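Local coordinates for protein Dph2 (Pyrococcus horikoshii, PDB 3LZD) that transfers the 3-amino-3-carboxypropyl group of S-adenosyl-L-methionine to a histidine of elongation factor 2, using a [4Fe-4S] cluster, in the first step of diphthamide biosynthesis, at residues Y117-P130 and E365-T377. Numbering follows the deposited sequence.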
loop_
_atom_site.group_PDB
_atom_site.type_symbol
_atom_site.label_atom_id
_atom_site.label_comp_id
_atom_site.label_asym_id
_atom_site.label_seq_id
_atom_site.Cartn_x
_atom_site.Cartn_y
_atom_site.Cartn_z
ATOM N N TYR A 117 14.718 -0.007 16.968
ATOM C CA TYR A 117 14.454 -1.402 16.650
ATOM C C TYR A 117 13.504 -2.158 17.561
ATOM O O TYR A 117 13.564 -2.018 18.780
ATOM C CB TYR A 117 15.795 -2.151 16.640
ATOM C CG TYR A 117 15.694 -3.653 16.502
ATOM C CD1 TYR A 117 15.598 -4.252 15.247
ATOM C CD2 TYR A 117 15.728 -4.480 17.624
ATOM C CE1 TYR A 117 15.548 -5.642 15.107
ATOM C CE2 TYR A 117 15.669 -5.872 17.502
ATOM C CZ TYR A 117 15.580 -6.447 16.232
ATOM O OH TYR A 117 15.513 -7.821 16.088
ATOM N N MET A 118 12.638 -2.970 16.957
ATOM C CA MET A 118 11.746 -3.858 17.704
ATOM C C MET A 118 12.060 -5.238 17.104
ATOM O O MET A 118 12.311 -5.350 15.902
ATOM C CB MET A 118 10.258 -3.505 17.539
ATOM C CG MET A 118 9.624 -3.675 16.154
ATOM S SD MET A 118 7.794 -3.736 16.335
ATOM C CE MET A 118 7.491 -2.037 16.980
ATOM N N LYS A 119 12.070 -6.279 17.927
ATOM C CA LYS A 119 12.419 -7.608 17.434
ATOM C C LYS A 119 11.587 -8.113 16.258
ATOM O O LYS A 119 10.369 -8.245 16.340
ATOM C CB LYS A 119 12.377 -8.619 18.574
ATOM C CG LYS A 119 12.953 -9.979 18.199
ATOM C CD LYS A 119 13.644 -10.617 19.398
ATOM C CE LYS A 119 14.083 -12.053 19.119
ATOM N NZ LYS A 119 12.920 -12.969 18.918
ATOM N N LEU A 120 12.278 -8.393 15.160
ATOM C CA LEU A 120 11.659 -8.885 13.933
ATOM C C LEU A 120 12.725 -9.424 13.008
ATOM O O LEU A 120 13.847 -8.937 13.000
ATOM C CB LEU A 120 10.988 -7.751 13.153
ATOM C CG LEU A 120 9.805 -6.947 13.644
ATOM C CD1 LEU A 120 9.487 -5.881 12.589
ATOM C CD2 LEU A 120 8.616 -7.884 13.887
ATOM N N PRO A 121 12.386 -10.421 12.192
ATOM C CA PRO A 121 13.441 -10.901 11.293
ATOM C C PRO A 121 13.627 -9.831 10.210
ATOM O O PRO A 121 12.659 -9.205 9.779
ATOM C CB PRO A 121 12.862 -12.203 10.746
ATOM C CG PRO A 121 11.358 -11.955 10.793
ATOM C CD PRO A 121 11.184 -11.271 12.123
ATOM N N LEU A 122 14.864 -9.600 9.792
ATOM C CA LEU A 122 15.167 -8.606 8.765
ATOM C C LEU A 122 15.935 -9.271 7.613
ATOM O O LEU A 122 16.878 -10.025 7.848
ATOM C CB LEU A 122 16.012 -7.482 9.374
ATOM C CG LEU A 122 15.333 -6.715 10.518
ATOM C CD1 LEU A 122 16.371 -5.933 11.299
ATOM C CD2 LEU A 122 14.250 -5.794 9.950
ATOM N N GLU A 123 15.542 -8.973 6.376
ATOM C CA GLU A 123 16.174 -9.564 5.202
ATOM C C GLU A 123 17.498 -8.930 4.789
ATOM O O GLU A 123 18.283 -9.550 4.087
ATOM C CB GLU A 123 15.176 -9.579 4.044
ATOM C CG GLU A 123 14.205 -10.764 4.161
ATOM C CD GLU A 123 13.001 -10.666 3.244
ATOM O OE1 GLU A 123 13.176 -10.436 2.025
ATOM O OE2 GLU A 123 11.870 -10.833 3.746
ATOM N N VAL A 124 17.755 -7.707 5.236
ATOM C CA VAL A 124 19.017 -7.031 4.933
ATOM C C VAL A 124 19.493 -6.261 6.162
ATOM O O VAL A 124 18.693 -5.915 7.037
ATOM C CB VAL A 124 18.877 -6.019 3.775
ATOM C CG1 VAL A 124 18.475 -6.742 2.503
ATOM C CG2 VAL A 124 17.856 -4.939 4.133
ATOM N N PRO A 125 20.806 -5.994 6.257
ATOM C CA PRO A 125 21.270 -5.250 7.425
ATOM C C PRO A 125 20.475 -3.952 7.507
ATOM O O PRO A 125 20.290 -3.260 6.508
ATOM C CB PRO A 125 22.746 -5.012 7.117
ATOM C CG PRO A 125 23.115 -6.226 6.343
ATOM C CD PRO A 125 21.939 -6.354 5.389
ATOM N N THR A 126 20.006 -3.625 8.699
ATOM C CA THR A 126 19.220 -2.424 8.875
ATOM C C THR A 126 19.762 -1.520 9.967
ATOM O O THR A 126 20.059 -1.969 11.077
ATOM C CB THR A 126 17.771 -2.798 9.204
ATOM O OG1 THR A 126 17.272 -3.664 8.176
ATOM C CG2 THR A 126 16.898 -1.542 9.290
ATOM N N ILE A 127 19.912 -0.244 9.639
ATOM C CA ILE A 127 20.374 0.743 10.612
ATOM C C ILE A 127 19.135 1.535 11.060
ATOM O O ILE A 127 18.414 2.083 10.220
ATOM C CB ILE A 127 21.399 1.707 9.977
ATOM C CG1 ILE A 127 22.655 0.913 9.575
ATOM C CG2 ILE A 127 21.763 2.838 10.966
ATOM C CD1 ILE A 127 23.664 1.721 8.767
ATOM N N PHE A 128 18.866 1.538 12.365
ATOM C CA PHE A 128 17.729 2.281 12.934
ATOM C C PHE A 128 18.276 3.575 13.506
ATOM O O PHE A 128 19.242 3.550 14.261
ATOM C CB PHE A 128 17.053 1.490 14.050
ATOM C CG PHE A 128 16.333 0.281 13.567
ATOM C CD1 PHE A 128 17.017 -0.903 13.326
ATOM C CD2 PHE A 128 14.973 0.345 13.267
ATOM C CE1 PHE A 128 16.355 -2.012 12.789
ATOM C CE2 PHE A 128 14.309 -0.754 12.729
ATOM C CZ PHE A 128 15.004 -1.930 12.492
ATOM N N VAL A 129 17.665 4.694 13.139
ATOM C CA VAL A 129 18.108 6.015 13.586
ATOM C C VAL A 129 16.990 6.709 14.378
ATOM O O VAL A 129 16.278 7.552 13.853
ATOM C CB VAL A 129 18.483 6.905 12.384
ATOM C CG1 VAL A 129 19.129 8.199 12.877
ATOM C CG2 VAL A 129 19.441 6.145 11.429
ATOM N N PRO A 130 16.832 6.346 15.657
ATOM C CA PRO A 130 15.811 6.910 16.548
ATOM C C PRO A 130 15.851 8.443 16.639
ATOM O O PRO A 130 16.915 9.064 16.596
ATOM C CB PRO A 130 16.126 6.266 17.902
ATOM C CG PRO A 130 16.858 5.020 17.556
ATOM C CD PRO A 130 17.717 5.419 16.385
ATOM N N GLU A 365 16.281 -9.717 25.901
ATOM C CA GLU A 365 17.545 -9.919 26.606
ATOM C C GLU A 365 18.357 -8.645 26.835
ATOM O O GLU A 365 19.060 -8.533 27.838
ATOM C CB GLU A 365 18.411 -10.943 25.863
ATOM N N SER A 366 18.276 -7.694 25.913
ATOM C CA SER A 366 19.024 -6.447 26.074
ATOM C C SER A 366 18.230 -5.216 25.643
ATOM O O SER A 366 17.104 -5.330 25.159
ATOM C CB SER A 366 20.338 -6.505 25.293
ATOM O OG SER A 366 20.105 -6.837 23.939
ATOM N N ASP A 367 18.834 -4.047 25.827
ATOM C CA ASP A 367 18.193 -2.789 25.478
ATOM C C ASP A 367 18.941 -2.130 24.338
ATOM O O ASP A 367 20.159 -2.233 24.248
ATOM C CB ASP A 367 18.185 -1.817 26.668
ATOM C CG ASP A 367 17.622 -2.431 27.930
ATOM O OD1 ASP A 367 16.712 -3.285 27.845
ATOM O OD2 ASP A 367 18.084 -2.038 29.023
ATOM N N GLU A 368 18.201 -1.438 23.482
ATOM C CA GLU A 368 18.789 -0.738 22.362
ATOM C C GLU A 368 19.596 0.463 22.855
ATOM O O GLU A 368 19.362 0.980 23.940
ATOM C CB GLU A 368 17.685 -0.244 21.425
ATOM C CG GLU A 368 16.994 -1.341 20.656
ATOM C CD GLU A 368 17.972 -2.129 19.810
ATOM O OE1 GLU A 368 18.585 -1.556 18.875
ATOM O OE2 GLU A 368 18.135 -3.323 20.092
ATOM N N PRO A 369 20.576 0.905 22.063
ATOM C CA PRO A 369 21.381 2.057 22.460
ATOM C C PRO A 369 20.587 3.358 22.318
ATOM O O PRO A 369 19.505 3.379 21.740
ATOM C CB PRO A 369 22.548 2.016 21.481
ATOM C CG PRO A 369 21.934 1.406 20.255
ATOM C CD PRO A 369 21.128 0.270 20.853
ATOM N N PHE A 370 21.125 4.437 22.872
ATOM C CA PHE A 370 20.489 5.735 22.737
ATOM C C PHE A 370 21.327 6.374 21.643
ATOM O O PHE A 370 22.191 7.208 21.892
ATOM C CB PHE A 370 20.568 6.507 24.052
ATOM C CG PHE A 370 19.802 5.856 25.163
ATOM C CD1 PHE A 370 18.422 5.976 25.236
ATOM C CD2 PHE A 370 20.456 5.075 26.113
ATOM C CE1 PHE A 370 17.697 5.327 26.239
ATOM C CE2 PHE A 370 19.744 4.415 27.122
ATOM C CZ PHE A 370 18.362 4.542 27.186
ATOM N N GLY A 371 21.059 5.923 20.422
ATOM C CA GLY A 371 21.775 6.378 19.251
ATOM C C GLY A 371 21.436 5.370 18.164
ATOM O O GLY A 371 20.461 4.621 18.293
ATOM N N ILE A 372 22.224 5.305 17.103
ATOM C CA ILE A 372 21.873 4.356 16.062
ATOM C C ILE A 372 22.204 2.931 16.442
ATOM O O ILE A 372 23.016 2.679 17.330
ATOM C CB ILE A 372 22.534 4.709 14.722
ATOM C CG1 ILE A 372 24.048 4.517 14.798
ATOM C CG2 ILE A 372 22.204 6.146 14.374
ATOM C CD1 ILE A 372 24.745 4.861 13.506
ATOM N N SER A 373 21.519 1.990 15.808
ATOM C CA SER A 373 21.763 0.579 16.071
ATOM C C SER A 373 21.757 -0.110 14.718
ATOM O O SER A 373 21.164 0.398 13.765
ATOM C CB SER A 373 20.652 -0.020 16.932
ATOM O OG SER A 373 19.435 -0.041 16.206
ATOM N N ILE A 374 22.421 -1.253 14.630
ATOM C CA ILE A 374 22.449 -1.988 13.384
ATOM C C ILE A 374 22.079 -3.415 13.706
ATOM O O ILE A 374 22.634 -4.017 14.622
ATOM C CB ILE A 374 23.830 -1.924 12.697
ATOM C CG1 ILE A 374 23.771 -2.696 11.374
ATOM C CG2 ILE A 374 24.909 -2.474 13.613
ATOM C CD1 ILE A 374 24.840 -2.288 10.369
ATOM N N HIS A 375 21.105 -3.934 12.968
ATOM C CA HIS A 375 20.613 -5.284 13.172
ATOM C C HIS A 375 20.601 -6.060 11.865
ATOM O O HIS A 375 20.502 -5.481 10.781
ATOM C CB HIS A 375 19.188 -5.246 13.729
ATOM C CG HIS A 375 19.091 -4.705 15.123
ATOM N ND1 HIS A 375 19.032 -5.521 16.236
ATOM C CD2 HIS A 375 19.064 -3.431 15.585
ATOM C CE1 HIS A 375 18.978 -4.770 17.323
ATOM N NE2 HIS A 375 18.998 -3.500 16.957
ATOM N N SER A 376 20.693 -7.377 11.988
ATOM C CA SER A 376 20.667 -8.281 10.848
ATOM C C SER A 376 20.305 -9.631 11.439
ATOM O O SER A 376 21.058 -10.190 12.240
ATOM C CB SER A 376 22.036 -8.326 10.157
ATOM O OG SER A 376 23.079 -8.535 11.093
ATOM N N THR A 377 19.137 -10.138 11.064
ATOM C CA THR A 377 18.660 -11.416 11.585
ATOM C C THR A 377 18.898 -12.574 10.618
ATOM O O THR A 377 19.645 -12.364 9.640
ATOM C CB THR A 377 17.159 -11.344 11.892
ATOM O OG1 THR A 377 16.430 -11.352 10.660
ATOM C CG2 THR A 377 16.830 -10.055 12.668
HETATM O O HOH W 1 17.395 0.607 17.685
#
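Tyr117 and His375 form a face-to-face stack, ring centroids 3.5 Å apart and planes inclined by 6°; ND1 of His375 sits over the centre of the phenol ring and Tyr117 CG over the imidazole. At the edges, Phe128 CZ meets the tyrosine in its plane, while Glu368 OE1 and Ser373 OG lie in the plane of the imidazole; Tyr117 CB sits over one face of the Phe128 ring, toward its rim. This aromatic cluster decorates the antiparallel border of a mixed five-stranded sheet, where the N-to-C directions of strands 373-375 and 126-130 lie 151° apart. Hydrogen-bonded pairs Thr126-His375 and Phe128-Ser373 flank the non-hydrogen-bonded pair Ile127-Ile374; Thr126 N reaches His375 O at 2.8 Å. The Tyr117 ring reaches across from the loop before strand 126-130 to lie against the imidazole face, its CG turned anti to the backbone N (chi1 172°); the same loop carries Leu120, whose side chain is about 9 Å from the bound [4Fe-4S] cluster. NE2 of His375 donates to Glu368 OE1 at 2.8 Å, close to the imidazole plane and on the carboxylate's syn side, though tilted out of the carboxylate plane; this bond fixes the imidazole's rotation. Replacing His375 with an alanine is likely to strip the Tyr117 ring of its stacking partner and Glu368 OE1 of this N-H donor. On the other sheet face Ile127 CG1 packs on Ile374 CD1 at 4.0 Å. A water joins the polar groups beside the stack, accepting from Tyr117 N, donating to Glu368 OE1 at 2.7 Å and hydrogen-bonding Ser373 OG at 2.6 Å.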